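Local coordinates for extracellular solute-binding protein, family 1 (Bifidobacterium longum subsp. infantis, PDB 6FTH), which probably binds human milk oligosaccharides outside the cell and delivers them to an ABC transporter for uptake, at residues S299-F304 / G425-E430; M155-T160 / Q168-W173; D195-N200 / D280-S285. All blocks are in the same frame, centred on the assembly; numbering follows the deposited sequence.

Overall arrangement
All three contacts lie on the same side of the chain's centre, around the mixed sheet of strands 197-199, 292-297, 154-158 and 311-313. All are partly buried. Interaction 1, its centre about 14 Å from that of the chain against 23 to 24 Å for the others, joins two helices largely through water. Interaction 2 packs the end of strand 154-158 against the loop before helix 173-185, with Ile157 and Pro170 buried and Lys159 and Val169 partly exposed. Interaction 3 ties outermost strand 197-199 to helix 276-284 by direct side-chain hydrogen bonds. Phe156 of interaction 2 packs against interaction 1, which also touches Gln283 and Leu284 of interaction 3; interactions 2 and 3 do not touch.

Interaction 1 of 3, residues S299-F304 / G425-E430; sequences SQDASF and GDNLLE
With chi1 at -73°, Asn427 sets its CG beside its own backbone N and anti to the carbonyl carbon, which carries the amide across to helix 300-304; the backbone of Asp301 directs CB toward helix 423-432, and chi1 of -174° then sets CG beside the carbonyl carbon. Asn427 ND2 lies 3.6 Å from Asp301 CB, a packing contact, while the carboxylate is engaged in a salt bridge with Lys308. Beside it, the short side chain of Ser299 meets its neighbour, Ser299 CB lying 3.9 Å from Asn427 CB. Polar groups are joined through two waters. One lies 2.8 Å from Ser299 OG and accepts from Asn427 ND2; the other donates to Gln300 OE1 and to the backbone O of Asn427. An amide carries both donor and acceptor, which suits Asn427 to give to one water and Gln300 to accept from the other. Leu428, its side chain directed away from helix 300-304, is buried against Tyr148, Trp298 and His154. Ser299 OG takes a hydrogen bond from Ala302 N, 3.1 Å long and nearly straight at 165°. This is the classic serine N-cap, here starting the short helix that follows strand 292-297.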
loop_
_atom_site.group_PDB
_atom_site.type_symbol
_atom_site.label_atom_id
_atom_site.label_comp_id
_atom_site.label_asym_id
_atom_site.label_seq_id
_atom_site.Cartn_x
_atom_site.Cartn_y
_atom_site.Cartn_z
ATOM N N SER A 299 -2.744 -5.244 -10.444
ATOM C CA SER A 299 -2.186 -5.747 -11.700
ATOM C C SER A 299 -3.305 -6.432 -12.472
ATOM O O SER A 299 -4.310 -6.839 -11.887
ATOM C CB SER A 299 -1.044 -6.737 -11.458
ATOM O OG SER A 299 -1.572 -7.947 -10.959
ATOM N N GLN A 300 -3.123 -6.551 -13.790
ATOM C CA GLN A 300 -4.147 -7.235 -14.582
ATOM C C GLN A 300 -4.349 -8.658 -14.097
ATOM O O GLN A 300 -5.485 -9.129 -14.007
ATOM C CB GLN A 300 -3.844 -7.178 -16.066
ATOM C CG GLN A 300 -3.726 -5.781 -16.609
ATOM C CD GLN A 300 -2.285 -5.340 -16.692
ATOM O OE1 GLN A 300 -1.610 -5.182 -15.673
ATOM N NE2 GLN A 300 -1.788 -5.147 -17.914
ATOM N N ASP A 301 -3.270 -9.354 -13.732
ATOM C CA ASP A 301 -3.443 -10.720 -13.252
ATOM C C ASP A 301 -4.266 -10.760 -11.975
ATOM O O ASP A 301 -5.175 -11.585 -11.835
ATOM C CB ASP A 301 -2.092 -11.400 -13.025
ATOM C CG ASP A 301 -2.256 -12.868 -12.659
ATOM O OD1 ASP A 301 -2.439 -13.700 -13.581
ATOM O OD2 ASP A 301 -2.259 -13.182 -11.455
ATOM N N ALA A 302 -3.946 -9.900 -11.003
ATOM C CA ALA A 302 -4.655 -9.941 -9.734
ATOM C C ALA A 302 -6.118 -9.558 -9.909
ATOM O O ALA A 302 -6.994 -10.115 -9.241
ATOM C CB ALA A 302 -3.996 -9.001 -8.724
ATOM N N SER A 303 -6.399 -8.587 -10.784
ATOM C CA SER A 303 -7.770 -8.113 -10.972
ATOM C C SER A 303 -8.609 -9.063 -11.829
ATOM O O SER A 303 -9.816 -9.213 -11.590
ATOM C CB SER A 303 -7.758 -6.732 -11.624
ATOM O OG SER A 303 -7.475 -5.738 -10.646
ATOM N N PHE A 304 -8.010 -9.676 -12.844
ATOM C CA PHE A 304 -8.775 -10.318 -13.909
ATOM C C PHE A 304 -8.405 -11.768 -14.187
ATOM O O PHE A 304 -9.106 -12.407 -14.986
ATOM C CB PHE A 304 -8.641 -9.515 -15.211
ATOM C CG PHE A 304 -9.001 -8.053 -15.057
ATOM C CD1 PHE A 304 -10.304 -7.666 -14.792
ATOM C CD2 PHE A 304 -8.022 -7.087 -15.169
ATOM C CE1 PHE A 304 -10.617 -6.315 -14.641
ATOM C CE2 PHE A 304 -8.326 -5.749 -15.010
ATOM C CZ PHE A 304 -9.611 -5.366 -14.755
ATOM N N GLY A 425 6.069 -9.154 -8.739
ATOM C CA GLY A 425 6.881 -7.982 -9.029
ATOM C C GLY A 425 6.931 -7.642 -10.510
ATOM O O GLY A 425 6.847 -6.470 -10.900
ATOM N N ASP A 426 7.071 -8.664 -11.366
ATOM C CA ASP A 426 7.078 -8.428 -12.808
ATOM C C ASP A 426 5.759 -7.795 -13.239
ATOM O O ASP A 426 5.745 -6.857 -14.055
ATOM C CB ASP A 426 7.260 -9.750 -13.562
ATOM C CG ASP A 426 8.617 -10.394 -13.346
ATOM O OD1 ASP A 426 9.579 -9.765 -12.826
ATOM O OD2 ASP A 426 8.699 -11.588 -13.746
ATOM N N ASN A 427 4.644 -8.310 -12.713
ATOM C CA ASN A 427 3.328 -7.795 -13.057
ATOM C C ASN A 427 3.182 -6.348 -12.613
ATOM O O ASN A 427 2.688 -5.512 -13.370
ATOM C CB ASN A 427 2.250 -8.645 -12.404
ATOM C CG ASN A 427 2.089 -10.023 -13.069
ATOM O OD1 ASN A 427 2.519 -10.246 -14.193
ATOM N ND2 ASN A 427 1.439 -10.911 -12.375
ATOM N N LEU A 428 3.645 -6.027 -11.406
ATOM C CA LEU A 428 3.538 -4.649 -10.931
ATOM C C LEU A 428 4.409 -3.708 -11.757
ATOM O O LEU A 428 3.974 -2.610 -12.140
ATOM C CB LEU A 428 3.910 -4.572 -9.449
ATOM C CG LEU A 428 3.718 -3.152 -8.912
ATOM C CD1 LEU A 428 2.267 -2.806 -8.828
ATOM C CD2 LEU A 428 4.395 -3.004 -7.547
ATOM N N LEU A 429 5.646 -4.111 -12.034
ATOM C CA LEU A 429 6.528 -3.313 -12.880
ATOM C C LEU A 429 5.852 -2.970 -14.205
ATOM O O LEU A 429 5.856 -1.809 -14.648
ATOM C CB LEU A 429 7.798 -4.122 -13.156
ATOM C CG LEU A 429 9.226 -3.655 -12.871
ATOM C CD1 LEU A 429 10.170 -4.312 -13.901
ATOM C CD2 LEU A 429 9.426 -2.157 -12.825
ATOM N N GLU A 430 5.241 -3.973 -14.842
ATOM C CA GLU A 430 4.572 -3.755 -16.116
ATOM C C GLU A 430 3.368 -2.835 -15.951
ATOM O O GLU A 430 3.147 -1.929 -16.770
ATOM C CB GLU A 430 4.148 -5.100 -16.710
ATOM C CG GLU A 430 5.315 -5.884 -17.247
ATOM C CD GLU A 430 5.974 -5.199 -18.423
ATOM O OE1 GLU A 430 5.247 -4.739 -19.332
ATOM O OE2 GLU A 430 7.221 -5.109 -18.435
HETATM O O HOH W 1 0.217 -9.734 -9.790
HETATM O O HOH W 2 0.821 -6.426 -15.185
#

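Interaction 2 of 3, residues M155-T160 / Q168-W173; sequences MFINKT and QVPTTW
Ile157 and Pro170 meet tip to tip, Ile157 CD1 standing 3.9 Å from Pro170 CD, and this pair forms the tightly packed, buried part of the contact. The isoleucine runs CG1 anti to its backbone N (chi1 -166°) and continues extended at chi2 157°, which carries CD1 out from the strand to the proline ring. A branched aliphatic residue suits a strand facing hydrophobic neighbours, and proline, a compact apolar ring with restricted phi, suits a loop without regular structure. Toward the outside the packing is looser. Lys159 CE comes only to 4.3 Å from Val169 CG2, and both residues are partly exposed. Here the lysine contributes its aliphatic chain, while NZ forms a salt bridge with Asp163 one turn further along helix 159-165; a long chain with a charged end can thus lie alongside valine and still carry its charge to Asp163. Two N-caps frame the region: Asn158 OD1 accepts from Trp161 N where strand 154-158 passes into helix 159-165, and Thr172 OG1 accepts from Glu175 N at the start of helix 173-185. The loop leads into helix 173-185, whose Leu176 touches Pro170 and whose Phe183 touches Ile157, while Ile157 also reaches Val294 and Ile312 of the flanking strands 292-297 and 311-313.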
loop_
_atom_site.group_PDB
_atom_site.type_symbol
_atom_site.label_atom_id
_atom_site.label_comp_id
_atom_site.label_asym_id
_atom_site.label_seq_id
_atom_site.Cartn_x
_atom_site.Cartn_y
_atom_site.Cartn_z
ATOM N N MET A 155 -5.410 2.072 -12.983
ATOM C CA MET A 155 -6.713 2.102 -13.631
ATOM C C MET A 155 -6.623 1.217 -14.864
ATOM O O MET A 155 -5.805 1.471 -15.751
ATOM C CB MET A 155 -7.063 3.536 -14.030
ATOM C CG MET A 155 -8.425 3.696 -14.658
ATOM S SD MET A 155 -8.719 5.437 -15.030
ATOM C CE MET A 155 -10.432 5.411 -15.582
ATOM N N PHE A 156 -7.461 0.187 -14.921
ATOM C CA PHE A 156 -7.470 -0.764 -16.028
ATOM C C PHE A 156 -8.678 -0.545 -16.930
ATOM O O PHE A 156 -9.763 -0.166 -16.473
ATOM C CB PHE A 156 -7.494 -2.197 -15.494
ATOM C CG PHE A 156 -6.314 -2.533 -14.629
ATOM C CD1 PHE A 156 -5.031 -2.408 -15.118
ATOM C CD2 PHE A 156 -6.487 -2.952 -13.318
ATOM C CE1 PHE A 156 -3.924 -2.719 -14.316
ATOM C CE2 PHE A 156 -5.392 -3.258 -12.517
ATOM C CZ PHE A 156 -4.107 -3.119 -13.014
ATOM N N ILE A 157 -8.493 -0.819 -18.222
ATOM C CA ILE A 157 -9.597 -0.807 -19.176
ATOM C C ILE A 157 -9.510 -2.043 -20.060
ATOM O O ILE A 157 -8.421 -2.568 -20.321
ATOM C CB ILE A 157 -9.632 0.490 -19.998
ATOM C CG1 ILE A 157 -10.961 0.662 -20.739
ATOM C CG2 ILE A 157 -8.480 0.571 -20.953
ATOM C CD1 ILE A 157 -11.216 2.103 -21.070
ATOM N N ASN A 158 -10.676 -2.512 -20.509
ATOM C CA ASN A 158 -10.768 -3.648 -21.426
ATOM C C ASN A 158 -10.456 -3.136 -22.824
ATOM O O ASN A 158 -11.308 -2.548 -23.500
ATOM C CB ASN A 158 -12.127 -4.330 -21.350
ATOM C CG ASN A 158 -12.108 -5.636 -22.092
ATOM O OD1 ASN A 158 -11.561 -5.694 -23.199
ATOM N ND2 ASN A 158 -12.591 -6.686 -21.464
ATOM N N LYS A 159 -9.190 -3.310 -23.225
ATOM C CA LYS A 159 -8.722 -2.899 -24.534
ATOM C C LYS A 159 -9.348 -3.742 -25.651
ATOM O O LYS A 159 -9.555 -3.235 -26.762
ATOM C CB LYS A 159 -7.188 -2.990 -24.568
ATOM C CG LYS A 159 -6.532 -2.451 -25.848
ATOM C CD LYS A 159 -6.880 -0.998 -26.125
ATOM C CE LYS A 159 -5.903 -0.323 -27.073
ATOM N NZ LYS A 159 -5.745 -1.098 -28.356
ATOM N N THR A 160 -9.631 -5.020 -25.390
ATOM C CA THR A 160 -10.330 -5.831 -26.386
ATOM C C THR A 160 -11.676 -5.206 -26.723
ATOM O O THR A 160 -12.064 -5.129 -27.891
ATOM C CB THR A 160 -10.517 -7.248 -25.854
ATOM O OG1 THR A 160 -9.230 -7.850 -25.679
ATOM C CG2 THR A 160 -11.360 -8.104 -26.817
ATOM N N GLN A 168 -10.952 4.738 -29.038
ATOM C CA GLN A 168 -9.618 5.004 -28.526
ATOM C C GLN A 168 -9.639 5.004 -27.002
ATOM O O GLN A 168 -10.679 5.174 -26.370
ATOM C CB GLN A 168 -9.129 6.354 -29.033
ATOM C CG GLN A 168 -8.931 6.379 -30.549
ATOM C CD GLN A 168 -8.324 7.678 -31.038
ATOM O OE1 GLN A 168 -7.912 8.524 -30.245
ATOM N NE2 GLN A 168 -8.273 7.844 -32.351
ATOM N N VAL A 169 -8.465 4.813 -26.418
ATOM C CA VAL A 169 -8.336 4.964 -24.961
ATOM C C VAL A 169 -8.774 6.374 -24.575
ATOM O O VAL A 169 -8.313 7.358 -25.188
ATOM C CB VAL A 169 -6.886 4.698 -24.534
ATOM C CG1 VAL A 169 -6.669 5.153 -23.092
ATOM C CG2 VAL A 169 -6.585 3.233 -24.671
ATOM N N PRO A 170 -9.649 6.542 -23.584
ATOM C CA PRO A 170 -10.137 7.888 -23.252
ATOM C C PRO A 170 -9.100 8.696 -22.492
ATOM O O PRO A 170 -8.397 8.169 -21.626
ATOM C CB PRO A 170 -11.359 7.600 -22.368
ATOM C CG PRO A 170 -11.035 6.275 -21.741
ATOM C CD PRO A 170 -10.345 5.501 -22.810
ATOM N N THR A 171 -9.036 9.997 -22.804
ATOM C CA THR A 171 -8.072 10.895 -22.167
ATOM C C THR A 171 -8.709 12.071 -21.438
ATOM O O THR A 171 -7.974 12.888 -20.885
ATOM C CB THR A 171 -7.056 11.444 -23.165
ATOM O OG1 THR A 171 -7.693 12.363 -24.063
ATOM C CG2 THR A 171 -6.374 10.313 -23.932
ATOM N N THR A 172 -10.040 12.168 -21.416
ATOM C CA THR A 172 -10.755 13.173 -20.640
ATOM C C THR A 172 -11.961 12.497 -19.986
ATOM O O THR A 172 -12.393 11.414 -20.401
ATOM C CB THR A 172 -11.305 14.308 -21.532
ATOM O OG1 THR A 172 -12.328 13.756 -22.382
ATOM C CG2 THR A 172 -10.218 14.960 -22.376
ATOM N N TRP A 173 -12.525 13.139 -18.953
ATOM C CA TRP A 173 -13.750 12.621 -18.344
ATOM C C TRP A 173 -14.884 12.461 -19.361
ATOM O O TRP A 173 -15.657 11.494 -19.282
ATOM C CB TRP A 173 -14.209 13.499 -17.181
ATOM C CG TRP A 173 -13.428 13.300 -15.903
ATOM C CD1 TRP A 173 -12.363 12.468 -15.693
ATOM C CD2 TRP A 173 -13.672 13.958 -14.656
ATOM N NE1 TRP A 173 -11.918 12.581 -14.393
ATOM C CE2 TRP A 173 -12.720 13.473 -13.731
ATOM C CE3 TRP A 173 -14.607 14.899 -14.233
ATOM C CZ2 TRP A 173 -12.671 13.919 -12.404
ATOM C CZ3 TRP A 173 -14.569 15.328 -12.920
ATOM C CH2 TRP A 173 -13.602 14.854 -12.029
#

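Interaction 3 of 3, residues D195-N200 / D280-S285; sequences DEIPMN and DTDQLS
Helix 276-284 packs here against strand 197-199, an outermost strand of the mixed sheet in an alpha/beta domain, as in the periplasmic-binding-protein fold to which the family belongs. Asn200, next after Met199, points toward the helix, and its ND2 donates two hydrogen bonds to consecutive helical residues. Asn200 ND2 reaches Gln283 OE1 over 2.9 Å, arriving in the carbonyl plane on a lone pair. The other bond, also 2.9 Å, runs from Asn200 ND2 to Asp282 OD2 on the anti side of the carboxylate, 18° out of the carboxylate plane. Both acceptors lie close to the Asn200 amide plane, which is where an NH2 group directs its hydrogens, and the pair of bonds fixes the rotation of the amide. Each acceptor has a second partner: Lys274 forms a salt bridge with Asp282 OD2, and Thr292 OG1, on the neighbouring strand, bonds to Gln283 OE1. The lysine would be expected to stabilise the negative charge of the aspartate. Gln283 bends at chi2 (70°), swinging its end toward the strand although its CB does not point there, and the two amide planes stand 82° apart. The amide of Asn200 suits this buried place because one nitrogen can serve two acceptors. Ile197 crosses Asp282 at about a right angle, its methyl CD1 resting 3.9 Å from Asp282 CG.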
loop_
_atom_site.group_PDB
_atom_site.type_symbol
_atom_site.label_atom_id
_atom_site.label_comp_id
_atom_site.label_asym_id
_atom_site.label_seq_id
_atom_site.Cartn_x
_atom_site.Cartn_y
_atom_site.Cartn_z
ATOM N N ASP A 195 -25.004 -7.411 -19.648
ATOM C CA ASP A 195 -24.344 -7.824 -18.420
ATOM C C ASP A 195 -23.074 -7.034 -18.157
ATOM O O ASP A 195 -22.504 -7.172 -17.074
ATOM C CB ASP A 195 -24.003 -9.327 -18.454
ATOM C CG ASP A 195 -23.047 -9.711 -19.589
ATOM O OD1 ASP A 195 -23.034 -9.051 -20.634
ATOM O OD2 ASP A 195 -22.308 -10.708 -19.433
ATOM N N GLU A 196 -22.634 -6.240 -19.128
ATOM C CA GLU A 196 -21.434 -5.439 -18.964
ATOM C C GLU A 196 -21.619 -4.450 -17.830
ATOM O O GLU A 196 -22.606 -3.709 -17.780
ATOM C CB GLU A 196 -21.149 -4.671 -20.247
ATOM C CG GLU A 196 -20.508 -5.477 -21.371
ATOM C CD GLU A 196 -21.493 -6.340 -22.173
ATOM O OE1 GLU A 196 -22.717 -6.262 -21.955
ATOM O OE2 GLU A 196 -21.000 -7.106 -23.029
ATOM N N ILE A 197 -20.636 -4.420 -16.937
ATOM C CA ILE A 197 -20.502 -3.372 -15.931
ATOM C C ILE A 197 -19.488 -2.384 -16.489
ATOM O O ILE A 197 -18.287 -2.691 -16.505
ATOM C CB ILE A 197 -20.011 -3.963 -14.604
ATOM C CG1 ILE A 197 -20.996 -5.013 -14.073
ATOM C CG2 ILE A 197 -19.830 -2.843 -13.575
ATOM C CD1 ILE A 197 -20.474 -5.857 -12.894
ATOM N N PRO A 198 -19.906 -1.218 -16.996
ATOM C CA PRO A 198 -18.933 -0.361 -17.678
ATOM C C PRO A 198 -17.757 0.015 -16.799
ATOM O O PRO A 198 -16.609 -0.131 -17.225
ATOM C CB PRO A 198 -19.783 0.829 -18.119
ATOM C CG PRO A 198 -21.153 0.232 -18.285
ATOM C CD PRO A 198 -21.277 -0.701 -17.155
ATOM N N MET A 199 -18.026 0.504 -15.596
ATOM C CA MET A 199 -16.997 0.823 -14.616
ATOM C C MET A 199 -17.467 0.291 -13.266
ATOM O O MET A 199 -18.633 0.482 -12.903
ATOM C CB MET A 199 -16.783 2.339 -14.550
ATOM C CG MET A 199 -15.748 2.749 -13.541
ATOM S SD MET A 199 -15.304 4.494 -13.741
ATOM C CE MET A 199 -13.920 4.650 -12.565
ATOM N N ASN A 200 -16.570 -0.386 -12.545
ATOM C CA ASN A 200 -16.842 -0.891 -11.212
ATOM C C ASN A 200 -15.911 -0.225 -10.210
ATOM O O ASN A 200 -14.703 -0.120 -10.451
ATOM C CB ASN A 200 -16.699 -2.404 -11.144
ATOM C CG ASN A 200 -17.682 -3.020 -10.173
ATOM O OD1 ASN A 200 -18.395 -2.318 -9.463
ATOM N ND2 ASN A 200 -17.689 -4.331 -10.105
ATOM N N ASP A 280 -14.457 -7.647 -6.450
ATOM C CA ASP A 280 -13.422 -8.409 -7.139
ATOM C C ASP A 280 -14.022 -9.546 -7.957
ATOM O O ASP A 280 -13.557 -9.836 -9.065
ATOM C CB ASP A 280 -12.445 -8.994 -6.127
ATOM C CG ASP A 280 -11.484 -7.966 -5.573
ATOM O OD1 ASP A 280 -11.387 -6.857 -6.149
ATOM O OD2 ASP A 280 -10.827 -8.284 -4.559
ATOM N N THR A 281 -15.040 -10.215 -7.412
ATOM C CA THR A 281 -15.647 -11.339 -8.117
ATOM C C THR A 281 -16.290 -10.887 -9.418
ATOM O O THR A 281 -16.259 -11.622 -10.412
ATOM C CB THR A 281 -16.641 -12.040 -7.188
ATOM O OG1 THR A 281 -15.919 -12.587 -6.080
ATOM C CG2 THR A 281 -17.389 -13.168 -7.906
ATOM N N ASP A 282 -16.854 -9.679 -9.444
ATOM C CA ASP A 282 -17.379 -9.133 -10.692
ATOM C C ASP A 282 -16.303 -9.127 -11.769
ATOM O O ASP A 282 -16.525 -9.579 -12.897
ATOM C CB ASP A 282 -17.863 -7.696 -10.483
ATOM C CG ASP A 282 -19.147 -7.588 -9.668
ATOM O OD1 ASP A 282 -19.967 -8.536 -9.647
ATOM O OD2 ASP A 282 -19.356 -6.510 -9.067
ATOM N N GLN A 283 -15.128 -8.580 -11.450
ATOM C CA GLN A 283 -14.099 -8.436 -12.472
ATOM C C GLN A 283 -13.557 -9.793 -12.935
ATOM O O GLN A 283 -13.211 -9.960 -14.108
ATOM C CB GLN A 283 -12.965 -7.561 -11.941
ATOM C CG GLN A 283 -13.188 -6.041 -12.074
ATOM C CD GLN A 283 -14.249 -5.509 -11.156
ATOM O OE1 GLN A 283 -15.430 -5.464 -11.515
ATOM N NE2 GLN A 283 -13.849 -5.109 -9.956
ATOM N N LEU A 284 -13.428 -10.754 -12.023
ATOM C CA LEU A 284 -12.878 -12.055 -12.401
ATOM C C LEU A 284 -13.877 -12.872 -13.212
ATOM O O LEU A 284 -13.473 -13.703 -14.042
ATOM C CB LEU A 284 -12.478 -12.831 -11.153
ATOM C CG LEU A 284 -11.276 -12.260 -10.405
ATOM C CD1 LEU A 284 -11.201 -12.834 -9.001
ATOM C CD2 LEU A 284 -9.981 -12.518 -11.148
ATOM N N SER A 285 -15.170 -12.659 -12.980
ATOM C CA SER A 285 -16.207 -13.344 -13.736
ATOM C C SER A 285 -15.986 -14.852 -13.656
ATOM O O SER A 285 -15.623 -15.372 -12.595
ATOM C CB SER A 285 -16.191 -12.828 -15.174
ATOM O OG SER A 285 -17.272 -13.343 -15.929
#